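PDB 2H0A: transcriptional regulator, which probably represses transcription as a CcpA-type regulator, its two-lobed periplasmic-binding-protein-like core presumably sensing an effector and relaying the signal to DNA binding. Local coordinates for residues A[111-116]-A[209-214]; A[92-97]-A[241-246]; A[20-25]-A[30-35]. All coordinates share one frame; numbering follows the deposited sequence.

From the N terminus, contact 3 closes first, a tight loop of four residues that folds helix 12-25 back onto strand 31-34. Contact 2 opens later, on strand 92-96, and before it closes the chain crosses to the other end of the molecule, where contact 1 opens at 111-116 and closes at 209-214, joining the loop before strand 116-121 to strand 210-215. Only then does the chain return, closing contact 2 on helix 233-248. Contact 1 is thus nested within contact 2, with centres about 35 Å apart, whereas contacts 2 and 3, in series along the chain, touch where helix 233-248 packs on helix 12-25 and on Y30, with centres about 13 Å apart. Nesting need not mean nearness.

Contact 1. Residues A[111-116]-A[209-214]; sequences RFPGPI and DVRVLG
F112 and P113 pack against the side chain of R211 in a small, partly buried contact in one lobe of the molecule, where the loop between helix 99-109 and strand 116-121 meets strand 210-215. The backbones stay well apart, with F112 CA and R211 CA separated by 8.9 Å, and the arginine spans the gap. Its chain runs straight as far as CD and then bends (chi3 140°), which lays one face of the guanidinium over F112 CD2. The touching is done by a single side of the ring: F112 CE2 lies 3.4 Å from R211 NE, and F112 CG lies 3.8 Å from R211 CD. Ring and guanidinium planes are inclined by 46°, so the two groups are not stacked flat; CD2 sits toward the rim of the guanidinium. P113 adds a looser touch, its CD 4.0 Å from R211 NH1. R211 NE, which lies against the ring, also donates a hydrogen bond to T270 O, while F112 meets Y108 edge-to-face. Strand 182-185 lies between strands 116-121 and 210-215 in the sheet: R211 pairs by backbone with L182 and V184, and N183 ND2 donates to P113 O. The contact therefore reaches across an intervening strand, from the loop leading into 116-121 to strand 210-215, two places away in the sheet. Such packing, near the N-terminal ends of the parallel strands of this lobe, where a helix hands over to the next strand, belongs to the Rossmann-like alpha/beta lobe of the periplasmic-binding-protein fold.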
ATOM      1  N   ARG A 111      -5.631 -16.825  28.026  1.00 41.37           N
ATOM      2  CA  ARG A 111      -6.572 -16.845  29.133  1.00 41.99           C
ATOM      3  C   ARG A 111      -8.011 -16.968  28.658  1.00 42.95           C
ATOM      4  O   ARG A 111      -8.943 -16.800  29.445  1.00 43.05           O
ATOM      5  CB  ARG A 111      -6.411 -15.568  29.955  1.00 43.68           C
ATOM      6  CG  ARG A 111      -4.966 -15.235  30.314  1.00 46.92           C
ATOM      7  CD  ARG A 111      -4.871 -13.878  30.981  1.00 50.18           C
ATOM      8  NE  ARG A 111      -5.683 -13.847  32.190  1.00 55.52           N
ATOM      9  CZ  ARG A 111      -6.136 -12.740  32.766  1.00 57.15           C
ATOM     10  NH1 ARG A 111      -5.856 -11.555  32.242  1.00 56.89           N
ATOM     11  NH2 ARG A 111      -6.881 -12.825  33.861  1.00 59.07           N
ATOM     12  N   PHE A 112      -8.189 -17.273  27.376  1.00 44.05           N
ATOM     13  CA  PHE A 112      -9.525 -17.394  26.794  1.00 42.99           C
ATOM     14  C   PHE A 112      -9.844 -18.743  26.157  1.00 42.68           C
ATOM     15  O   PHE A 112      -8.958 -19.473  25.722  1.00 41.15           O
ATOM     16  CB  PHE A 112      -9.741 -16.314  25.725  1.00 43.18           C
ATOM     17  CG  PHE A 112      -9.565 -14.917  26.226  1.00 42.68           C
ATOM     18  CD1 PHE A 112      -8.296 -14.418  26.510  1.00 43.50           C
ATOM     19  CD2 PHE A 112     -10.670 -14.098  26.413  1.00 40.99           C
ATOM     20  CE1 PHE A 112      -8.130 -13.117  26.973  1.00 43.99           C
ATOM     21  CE2 PHE A 112     -10.523 -12.799  26.872  1.00 42.52           C
ATOM     22  CZ  PHE A 112      -9.245 -12.302  27.154  1.00 43.40           C
ATOM     23  N   PRO A 113     -11.136 -19.086  26.100  1.00 43.76           N
ATOM     24  CA  PRO A 113     -11.626 -20.338  25.514  1.00 44.13           C
ATOM     25  C   PRO A 113     -11.500 -20.314  23.980  1.00 44.89           C
ATOM     26  O   PRO A 113     -11.429 -19.241  23.372  1.00 45.24           O
ATOM     27  CB  PRO A 113     -13.087 -20.375  25.960  1.00 43.56           C
ATOM     28  CG  PRO A 113     -13.080 -19.586  27.230  1.00 42.28           C
ATOM     29  CD  PRO A 113     -12.191 -18.435  26.896  1.00 42.90           C
ATOM     30  N   GLY A 114     -11.473 -21.491  23.360  1.00 44.06           N
ATOM     31  CA  GLY A 114     -11.368 -21.560  21.915  1.00 42.96           C
ATOM     32  C   GLY A 114      -9.938 -21.443  21.420  1.00 42.96           C
ATOM     33  O   GLY A 114      -9.125 -20.769  22.056  1.00 43.64           O
ATOM     34  N   PRO A 115      -9.603 -22.077  20.279  1.00 41.46           N
ATOM     35  CA  PRO A 115      -8.269 -22.070  19.666  1.00 39.89           C
ATOM     36  C   PRO A 115      -7.731 -20.680  19.345  1.00 38.43           C
ATOM     37  O   PRO A 115      -8.463 -19.787  18.934  1.00 38.69           O
ATOM     38  CB  PRO A 115      -8.465 -22.910  18.414  1.00 39.86           C
ATOM     39  CG  PRO A 115      -9.883 -22.608  18.053  1.00 41.64           C
ATOM     40  CD  PRO A 115     -10.573 -22.718  19.376  1.00 40.43           C
ATOM     41  N   ILE A 116      -6.433 -20.515  19.528  1.00 37.29           N
ATOM     42  CA  ILE A 116      -5.773 -19.249  19.284  1.00 36.55           C
ATOM     43  C   ILE A 116      -5.073 -19.235  17.920  1.00 36.63           C
ATOM     44  O   ILE A 116      -4.257 -20.116  17.614  1.00 36.02           O
ATOM     45  CB  ILE A 116      -4.746 -18.980  20.387  1.00 35.24           C
ATOM     46  CG1 ILE A 116      -5.455 -18.966  21.745  1.00 34.08           C
ATOM     47  CG2 ILE A 116      -4.015 -17.682  20.104  1.00 35.32           C
ATOM     48  CD1 ILE A 116      -4.526 -19.043  22.939  1.00 32.57           C
ATOM     49  N   ASP A 209     -18.165 -14.751  18.225  1.00 77.04           N
ATOM     50  CA  ASP A 209     -17.214 -15.125  17.181  1.00 75.97           C
ATOM     51  C   ASP A 209     -15.783 -15.108  17.689  1.00 71.37           C
ATOM     52  O   ASP A 209     -15.353 -16.003  18.410  1.00 69.49           O
ATOM     53  CB  ASP A 209     -17.323 -14.176  15.971  1.00 81.84           C
ATOM     54  CG  ASP A 209     -16.164 -14.345  14.960  1.00 85.25           C
ATOM     55  OD1 ASP A 209     -16.054 -15.408  14.315  1.00 87.60           O
ATOM     56  OD2 ASP A 209     -15.352 -13.403  14.824  1.00 86.77           O
ATOM     57  N   VAL A 210     -15.045 -14.079  17.295  1.00 66.96           N
ATOM     58  CA  VAL A 210     -13.657 -13.973  17.664  1.00 63.42           C
ATOM     59  C   VAL A 210     -13.354 -12.821  18.584  1.00 59.95           C
ATOM     60  O   VAL A 210     -14.100 -11.858  18.700  1.00 58.90           O
ATOM     61  CB  VAL A 210     -12.753 -13.806  16.422  1.00 63.95           C
ATOM     62  N   ARG A 211     -12.234 -12.958  19.266  1.00 56.35           N
ATOM     63  CA  ARG A 211     -11.747 -11.930  20.153  1.00 53.13           C
ATOM     64  C   ARG A 211     -10.568 -11.471  19.329  1.00 50.88           C
ATOM     65  O   ARG A 211      -9.806 -12.294  18.835  1.00 51.43           O
ATOM     66  CB  ARG A 211     -11.308 -12.548  21.477  1.00 53.03           C
ATOM     67  CG  ARG A 211     -12.441 -13.194  22.238  1.00 53.80           C
ATOM     68  CD  ARG A 211     -11.972 -13.656  23.585  1.00 59.64           C
ATOM     69  NE  ARG A 211     -12.967 -13.399  24.623  1.00 65.13           N
ATOM     70  CZ  ARG A 211     -13.827 -14.298  25.094  1.00 67.02           C
ATOM     71  NH1 ARG A 211     -13.833 -15.540  24.627  1.00 66.98           N
ATOM     72  NH2 ARG A 211     -14.681 -13.951  26.045  1.00 68.40           N
ATOM     73  N   VAL A 212     -10.435 -10.168  19.139  1.00 49.11           N
ATOM     74  CA  VAL A 212      -9.354  -9.659  18.320  1.00 45.23           C
ATOM     75  C   VAL A 212      -8.367  -8.833  19.116  1.00 43.66           C
ATOM     76  O   VAL A 212      -8.738  -7.950  19.889  1.00 44.13           O
ATOM     77  CB  VAL A 212      -9.900  -8.820  17.133  1.00 44.41           C
ATOM     78  CG1 VAL A 212      -8.764  -8.453  16.212  1.00 44.57           C
ATOM     79  CG2 VAL A 212     -10.942  -9.612  16.357  1.00 41.93           C
ATOM     80  N   LEU A 213      -7.096  -9.150  18.916  1.00 41.19           N
ATOM     81  CA  LEU A 213      -6.012  -8.461  19.584  1.00 38.55           C
ATOM     82  C   LEU A 213      -5.049  -7.961  18.526  1.00 37.82           C
ATOM     83  O   LEU A 213      -4.399  -8.758  17.853  1.00 37.53           O
ATOM     84  CB  LEU A 213      -5.283  -9.414  20.527  1.00 37.95           C
ATOM     85  CG  LEU A 213      -4.105  -8.828  21.303  1.00 37.02           C
ATOM     86  CD1 LEU A 213      -4.570  -7.659  22.159  1.00 38.40           C
ATOM     87  CD2 LEU A 213      -3.493  -9.907  22.179  1.00 37.31           C
ATOM     88  N   GLY A 214      -4.974  -6.642  18.374  1.00 37.31           N
ATOM     89  CA  GLY A 214      -4.077  -6.051  17.397  1.00 36.36           C
ATOM     90  C   GLY A 214      -2.722  -5.704  17.994  1.00 36.40           C
ATOM     91  O   GLY A 214      -2.423  -6.052  19.131  1.00 34.71           O
TER

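Contact 2. Residues A[92-97]-A[241-246]; sequences DSVYLD and AQLLLE
D92 and L243 mark the nearest approach of the two backbones, CA to CA 7.3 Å, where helix 233-248 passes over strand 92-96. On such a helix-on-sheet surface alternate strand residues face the helix, and here D92 and V94 direct their CB atoms toward it while S93 points away. L243 is the one helix side chain that enters the gap. With CG set beside the backbone N (chi1 -70°) and CD1 extended beyond it (chi2 167°), the leucine reaches down to the strand, and this single methyl does the touching. V94 CG1 lies 4.0 Å from L243 CD1, the two side chains lying askew to one another, and D92 CB approaches L243 CD1 at 4.2 Å. Nearby, V94 also rests on V84 of the adjacent strand 81-84, and A241 and L245, elsewhere on the helix, pack on L25.

Beyond its CB, D92 changes character. OD1 forms a salt bridge with R247 and OD2 one with R256, so each carboxylate oxygen has an arginine. R256 also forms a salt bridge with E246 through E246 OE1 and donates to the backbone carbonyl of L243. The acids D92 and E246 do not meet: D92 OD2 and E246 OE1 are 6.4 Å apart, and R256 serves both. Their mutual repulsion is probably offset by this shared arginine. The contact thus pairs a modest apolar touch with an ionic network at its margin. The chemistry implies that a buried aspartate can be accommodated next to leucine and valine because its carboxylate is turned to two arginines, which probably keep it ionised.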
ATOM      1  N   ASP A  92      23.002   6.124  17.210  1.00 54.11           N
ATOM      2  CA  ASP A  92      22.076   6.217  18.332  1.00 51.08           C
ATOM      3  C   ASP A  92      20.791   5.581  17.813  1.00 51.73           C
ATOM      4  O   ASP A  92      20.322   5.909  16.719  1.00 51.25           O
ATOM      5  CB  ASP A  92      21.807   7.672  18.716  1.00 47.54           C
ATOM      6  CG  ASP A  92      23.010   8.347  19.340  1.00 46.58           C
ATOM      7  OD1 ASP A  92      23.871   7.635  19.899  1.00 44.88           O
ATOM      8  OD2 ASP A  92      23.086   9.594  19.290  1.00 44.42           O
ATOM      9  N   SER A  93      20.218   4.674  18.593  1.00 51.61           N
ATOM     10  CA  SER A  93      19.022   3.991  18.155  1.00 50.12           C
ATOM     11  C   SER A  93      17.931   3.889  19.201  1.00 49.90           C
ATOM     12  O   SER A  93      18.178   3.497  20.342  1.00 52.08           O
ATOM     13  CB  SER A  93      19.381   2.577  17.706  1.00 50.03           C
ATOM     14  OG  SER A  93      20.535   2.574  16.884  1.00 51.54           O
ATOM     15  N   VAL A  94      16.718   4.248  18.807  1.00 47.73           N
ATOM     16  CA  VAL A  94      15.578   4.113  19.692  1.00 45.46           C
ATOM     17  C   VAL A  94      14.821   2.945  19.050  1.00 44.63           C
ATOM     18  O   VAL A  94      14.798   2.808  17.827  1.00 44.39           O
ATOM     19  CB  VAL A  94      14.732   5.422  19.748  1.00 44.58           C
ATOM     20  CG1 VAL A  94      15.414   6.500  18.955  1.00 43.71           C
ATOM     21  CG2 VAL A  94      13.306   5.181  19.271  1.00 45.26           C
ATOM     22  N   TYR A  95      14.249   2.072  19.866  1.00 43.03           N
ATOM     23  CA  TYR A  95      13.532   0.918  19.334  1.00 40.78           C
ATOM     24  C   TYR A  95      12.612   0.336  20.387  1.00 39.52           C
ATOM     25  O   TYR A  95      12.717   0.669  21.562  1.00 38.23           O
ATOM     26  CB  TYR A  95      14.515  -0.163  18.883  1.00 39.48           C
ATOM     27  CG  TYR A  95      15.384  -0.667  20.006  1.00 39.06           C
ATOM     28  CD1 TYR A  95      16.484   0.077  20.448  1.00 40.12           C
ATOM     29  CD2 TYR A  95      15.079  -1.855  20.669  1.00 36.82           C
ATOM     30  CE1 TYR A  95      17.254  -0.351  21.522  1.00 39.56           C
ATOM     31  CE2 TYR A  95      15.842  -2.289  21.751  1.00 36.91           C
ATOM     32  CZ  TYR A  95      16.929  -1.532  22.174  1.00 39.10           C
ATOM     33  OH  TYR A  95      17.673  -1.934  23.261  1.00 38.47           O
ATOM     34  N   LEU A  96      11.717  -0.546  19.950  1.00 40.10           N
ATOM     35  CA  LEU A  96      10.761  -1.187  20.838  1.00 41.54           C
ATOM     36  C   LEU A  96      11.099  -2.648  21.077  1.00 43.39           C
ATOM     37  O   LEU A  96      11.665  -3.307  20.212  1.00 44.79           O
ATOM     38  CB  LEU A  96       9.361  -1.119  20.233  1.00 40.08           C
ATOM     39  CG  LEU A  96       8.256  -1.542  21.201  1.00 39.29           C
ATOM     40  CD1 LEU A  96       7.680  -0.293  21.828  1.00 40.26           C
ATOM     41  CD2 LEU A  96       7.177  -2.318  20.487  1.00 37.07           C
ATOM     42  N   ASP A  97      10.745  -3.152  22.253  1.00 45.29           N
ATOM     43  CA  ASP A  97      10.972  -4.558  22.574  1.00 46.94           C
ATOM     44  C   ASP A  97       9.766  -5.319  22.012  1.00 47.54           C
ATOM     45  O   ASP A  97       8.805  -5.599  22.733  1.00 47.16           O
ATOM     46  CB  ASP A  97      11.041  -4.765  24.090  1.00 47.83           C
ATOM     47  CG  ASP A  97      11.488  -6.170  24.469  1.00 48.72           C
ATOM     48  OD1 ASP A  97      11.009  -7.151  23.863  1.00 48.88           O
ATOM     49  OD2 ASP A  97      12.318  -6.295  25.388  1.00 50.12           O
ATOM     50  N   ALA A 241      14.190  12.372  18.104  1.00 40.83           N
ATOM     51  CA  ALA A 241      14.491  13.766  17.827  1.00 43.14           C
ATOM     52  C   ALA A 241      15.460  14.346  18.868  1.00 44.51           C
ATOM     53  O   ALA A 241      16.468  14.959  18.509  1.00 45.02           O
ATOM     54  CB  ALA A 241      13.196  14.583  17.793  1.00 42.25           C
ATOM     55  N   GLN A 242      15.158  14.145  20.151  1.00 45.03           N
ATOM     56  CA  GLN A 242      15.997  14.660  21.231  1.00 43.24           C
ATOM     57  C   GLN A 242      17.446  14.217  21.124  1.00 41.25           C
ATOM     58  O   GLN A 242      18.354  15.028  21.265  1.00 40.31           O
ATOM     59  CB  GLN A 242      15.442  14.240  22.594  1.00 44.40           C
ATOM     60  CG  GLN A 242      16.299  14.700  23.779  1.00 47.13           C
ATOM     61  CD  GLN A 242      16.324  16.219  23.981  1.00 47.77           C
ATOM     62  OE1 GLN A 242      17.258  16.754  24.589  1.00 47.33           O
ATOM     63  NE2 GLN A 242      15.296  16.911  23.491  1.00 47.98           N
ATOM     64  N   LEU A 243      17.661  12.928  20.884  1.00 41.14           N
ATOM     65  CA  LEU A 243      19.012  12.395  20.752  1.00 42.00           C
ATOM     66  C   LEU A 243      19.717  13.125  19.633  1.00 42.01           C
ATOM     67  O   LEU A 243      20.871  13.521  19.773  1.00 42.12           O
ATOM     68  CB  LEU A 243      18.985  10.896  20.428  1.00 42.04           C
ATOM     69  CG  LEU A 243      18.522   9.913  21.507  1.00 41.88           C
ATOM     70  CD1 LEU A 243      18.264   8.563  20.882  1.00 43.14           C
ATOM     71  CD2 LEU A 243      19.570   9.803  22.593  1.00 41.47           C
ATOM     72  N   LEU A 244      19.008  13.303  18.520  1.00 43.00           N
ATOM     73  CA  LEU A 244      19.553  13.986  17.353  1.00 43.41           C
ATOM     74  C   LEU A 244      20.030  15.383  17.721  1.00 43.94           C
ATOM     75  O   LEU A 244      21.139  15.777  17.360  1.00 42.83           O
ATOM     76  CB  LEU A 244      18.494  14.079  16.256  1.00 43.34           C
ATOM     77  CG  LEU A 244      18.979  14.632  14.917  1.00 42.30           C
ATOM     78  CD1 LEU A 244      20.007  13.695  14.318  1.00 40.34           C
ATOM     79  CD2 LEU A 244      17.803  14.797  13.984  1.00 44.46           C
ATOM     80  N   LEU A 245      19.177  16.122  18.429  1.00 45.54           N
ATOM     81  CA  LEU A 245      19.481  17.477  18.879  1.00 46.84           C
ATOM     82  C   LEU A 245      20.743  17.482  19.707  1.00 47.96           C
ATOM     83  O   LEU A 245      21.659  18.273  19.469  1.00 47.90           O
ATOM     84  CB  LEU A 245      18.356  18.026  19.747  1.00 48.99           C
ATOM     85  CG  LEU A 245      17.155  18.693  19.086  1.00 52.85           C
ATOM     86  CD1 LEU A 245      16.195  19.145  20.176  1.00 54.40           C
ATOM     87  CD2 LEU A 245      17.616  19.888  18.250  1.00 53.72           C
ATOM     88  N   GLU A 246      20.774  16.601  20.701  1.00 48.33           N
ATOM     89  CA  GLU A 246      21.927  16.499  21.580  1.00 48.71           C
ATOM     90  C   GLU A 246      23.168  16.354  20.723  1.00 48.58           C
ATOM     91  O   GLU A 246      24.176  17.014  20.951  1.00 50.22           O
ATOM     92  CB  GLU A 246      21.770  15.298  22.515  1.00 48.10           C
ATOM     93  CG  GLU A 246      20.866  15.569  23.709  1.00 48.68           C
ATOM     94  CD  GLU A 246      20.258  14.306  24.297  1.00 49.83           C
ATOM     95  OE1 GLU A 246      20.813  13.208  24.091  1.00 49.72           O
ATOM     96  OE2 GLU A 246      19.218  14.414  24.977  1.00 49.93           O
TER

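Contact 3. Residues A[20-25]-A[30-35]; sequences GIEGVL and YDLALF
L32 supplies the tightly packed part of this contact, its two methyls divided between three residues of helix 12-25. CG is anti to the backbone N (chi1 -165°), which sends the isopropyl group toward the helix. There L32 CD1 lies 3.7 Å from L25 CD1 and 4.0 Å from I21 CG2, while L32 CD2 meets the aliphatic part of E22, with E22 CG at 3.5 Å. L32 crosses each of these side chains at roughly a right angle. The axes of 20-25 and 31-34 run roughly antiparallel (154°) and approach to 8.8 Å.

The turn is pinned at its base by a backbone hydrogen bond from Y30 N to L25 O of 3.0 Å, quite straight at the hydrogen (162°) although the donor stands above the carbonyl plane. L25 CB and Y30 CB sit 4.2 Å apart beside it.

The outer side is looser. E22 lies at the margin, its carboxylate OE2 also close to L32 CD2, and the CB of D31, an exposed residue, points away from the helix.

In the fold this is the second half of a beta-alpha-beta unit: helix 12-25 follows strand 2-6 and returns the chain to strand 31-34, which pairs with 2-6 and is outermost on that side within this chain. V24 packs against A238 and A241 of helix 233-248, and the Y30 ring on L245 and M248 of the same helix.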
ATOM      1  N   GLY A  20       5.602  12.766  16.451  1.00 48.19           N
ATOM      2  CA  GLY A  20       6.463  12.723  17.617  1.00 48.53           C
ATOM      3  C   GLY A  20       7.731  13.529  17.421  1.00 49.99           C
ATOM      4  O   GLY A  20       8.196  14.185  18.346  1.00 50.63           O
ATOM      5  N   ILE A  21       8.289  13.480  16.215  1.00 51.09           N
ATOM      6  CA  ILE A  21       9.510  14.211  15.889  1.00 51.73           C
ATOM      7  C   ILE A  21       9.230  15.700  15.731  1.00 54.15           C
ATOM      8  O   ILE A  21       9.957  16.534  16.269  1.00 54.27           O
ATOM      9  CB  ILE A  21      10.131  13.700  14.574  1.00 49.81           C
ATOM     10  CG1 ILE A  21      10.593  12.251  14.740  1.00 48.36           C
ATOM     11  CG2 ILE A  21      11.277  14.594  14.169  1.00 49.09           C
ATOM     12  CD1 ILE A  21      11.085  11.606  13.468  1.00 46.54           C
ATOM     13  N   GLU A  22       8.180  16.030  14.982  1.00 56.53           N
ATOM     14  CA  GLU A  22       7.813  17.426  14.765  1.00 58.93           C
ATOM     15  C   GLU A  22       7.570  18.103  16.098  1.00 58.00           C
ATOM     16  O   GLU A  22       8.102  19.176  16.373  1.00 57.06           O
ATOM     17  CB  GLU A  22       6.544  17.529  13.920  1.00 62.23           C
ATOM     18  CG  GLU A  22       6.685  16.959  12.517  1.00 68.59           C
ATOM     19  CD  GLU A  22       5.501  17.308  11.625  1.00 71.94           C
ATOM     20  OE1 GLU A  22       4.345  17.045  12.030  1.00 73.98           O
ATOM     21  OE2 GLU A  22       5.725  17.841  10.514  1.00 72.53           O
ATOM     22  N   GLY A  23       6.749  17.468  16.923  1.00 58.12           N
ATOM     23  CA  GLY A  23       6.457  18.022  18.228  1.00 58.36           C
ATOM     24  C   GLY A  23       7.726  18.483  18.905  1.00 58.28           C
ATOM     25  O   GLY A  23       7.770  19.572  19.481  1.00 58.38           O
ATOM     26  N   VAL A  24       8.767  17.660  18.828  1.00 58.09           N
ATOM     27  CA  VAL A  24      10.036  17.999  19.449  1.00 58.45           C
ATOM     28  C   VAL A  24      10.833  19.021  18.652  1.00 60.67           C
ATOM     29  O   VAL A  24      10.989  20.157  19.088  1.00 61.07           O
ATOM     30  CB  VAL A  24      10.895  16.733  19.676  1.00 55.67           C
ATOM     31  CG1 VAL A  24      12.282  17.103  20.173  1.00 53.42           C
ATOM     32  CG2 VAL A  24      10.217  15.839  20.685  1.00 54.46           C
ATOM     33  N   LEU A  25      11.302  18.633  17.471  1.00 62.60           N
ATOM     34  CA  LEU A  25      12.117  19.512  16.640  1.00 65.45           C
ATOM     35  C   LEU A  25      11.617  20.938  16.429  1.00 67.86           C
ATOM     36  O   LEU A  25      12.415  21.874  16.464  1.00 67.63           O
ATOM     37  CB  LEU A  25      12.372  18.850  15.290  1.00 65.47           C
ATOM     38  CG  LEU A  25      13.301  17.642  15.356  1.00 66.13           C
ATOM     39  CD1 LEU A  25      13.492  17.090  13.953  1.00 67.57           C
ATOM     40  CD2 LEU A  25      14.643  18.042  15.965  1.00 66.01           C
ATOM     41  N   TYR A  30      13.687  23.889  14.657  1.00 74.56           N
ATOM     42  CA  TYR A  30      14.296  23.174  13.540  1.00 73.45           C
ATOM     43  C   TYR A  30      13.209  22.825  12.533  1.00 73.71           C
ATOM     44  O   TYR A  30      12.053  22.619  12.905  1.00 72.68           O
ATOM     45  CB  TYR A  30      14.983  21.883  14.001  1.00 72.05           C
ATOM     46  CG  TYR A  30      16.406  22.054  14.479  1.00 70.24           C
ATOM     47  CD1 TYR A  30      16.683  22.636  15.716  1.00 71.23           C
ATOM     48  CD2 TYR A  30      17.477  21.628  13.697  1.00 69.69           C
ATOM     49  CE1 TYR A  30      17.997  22.787  16.165  1.00 70.73           C
ATOM     50  CE2 TYR A  30      18.794  21.777  14.134  1.00 70.06           C
ATOM     51  CZ  TYR A  30      19.045  22.354  15.368  1.00 70.36           C
ATOM     52  OH  TYR A  30      20.339  22.493  15.805  1.00 69.68           O
ATOM     53  N   ASP A  31      13.579  22.774  11.258  1.00 74.71           N
ATOM     54  CA  ASP A  31      12.630  22.432  10.204  1.00 75.18           C
ATOM     55  C   ASP A  31      12.778  20.961   9.852  1.00 74.16           C
ATOM     56  O   ASP A  31      13.877  20.413   9.902  1.00 74.48           O
ATOM     57  CB  ASP A  31      12.869  23.292   8.956  1.00 77.08           C
ATOM     58  CG  ASP A  31      12.164  24.637   9.031  1.00 78.87           C
ATOM     59  OD2 ASP A  31      11.247  24.875   8.213  1.00 79.78           O
ATOM     60  N   LEU A  32      11.671  20.325   9.492  1.00 72.97           N
ATOM     61  CA  LEU A  32      11.696  18.909   9.153  1.00 72.70           C
ATOM     62  C   LEU A  32      11.536  18.642   7.657  1.00 72.45           C
ATOM     63  O   LEU A  32      10.584  19.105   7.030  1.00 72.71           O
ATOM     64  CB  LEU A  32      10.592  18.184   9.919  1.00 72.66           C
ATOM     65  CG  LEU A  32      10.695  16.662   9.967  1.00 72.30           C
ATOM     66  CD1 LEU A  32      11.997  16.271  10.648  1.00 71.58           C
ATOM     67  CD2 LEU A  32       9.498  16.092  10.715  1.00 72.26           C
ATOM     68  N   ALA A  33      12.473  17.886   7.093  1.00 71.22           N
ATOM     69  CA  ALA A  33      12.434  17.543   5.675  1.00 69.87           C
ATOM     70  C   ALA A  33      12.121  16.058   5.507  1.00 69.27           C
ATOM     71  O   ALA A  33      12.967  15.196   5.737  1.00 67.90           O
ATOM     72  CB  ALA A  33      13.759  17.883   5.016  1.00 70.13           C
ATOM     73  N   LEU A  34      10.894  15.776   5.093  1.00 69.62           N
ATOM     74  CA  LEU A  34      10.422  14.411   4.905  1.00 69.80           C
ATOM     75  C   LEU A  34      10.928  13.814   3.589  1.00 69.18           C
ATOM     76  O   LEU A  34      10.664  14.350   2.519  1.00 68.99           O
ATOM     77  CB  LEU A  34       8.893  14.415   4.917  1.00 70.68           C
ATOM     78  CG  LEU A  34       8.137  13.285   5.610  1.00 71.54           C
ATOM     79  CD1 LEU A  34       6.639  13.542   5.478  1.00 71.88           C
ATOM     80  CD2 LEU A  34       8.514  11.948   4.998  1.00 72.08           C
ATOM     81  N   PHE A  35      11.648  12.703   3.662  1.00 69.26           N
ATOM     82  CA  PHE A  35      12.159  12.069   2.455  1.00 69.70           C
ATOM     83  C   PHE A  35      11.692  10.628   2.270  1.00 69.22           C
ATOM     84  O   PHE A  35      12.437   9.699   2.565  1.00 68.30           O
ATOM     85  CB  PHE A  35      13.695  12.093   2.433  1.00 71.08           C
ATOM     86  CG  PHE A  35      14.285  13.462   2.218  1.00 74.56           C
ATOM     87  CD1 PHE A  35      13.699  14.365   1.333  1.00 75.57           C
ATOM     88  CD2 PHE A  35      15.451  13.839   2.882  1.00 74.86           C
ATOM     89  CE1 PHE A  35      14.268  15.624   1.115  1.00 75.33           C
ATOM     90  CE2 PHE A  35      16.025  15.092   2.668  1.00 74.70           C
TER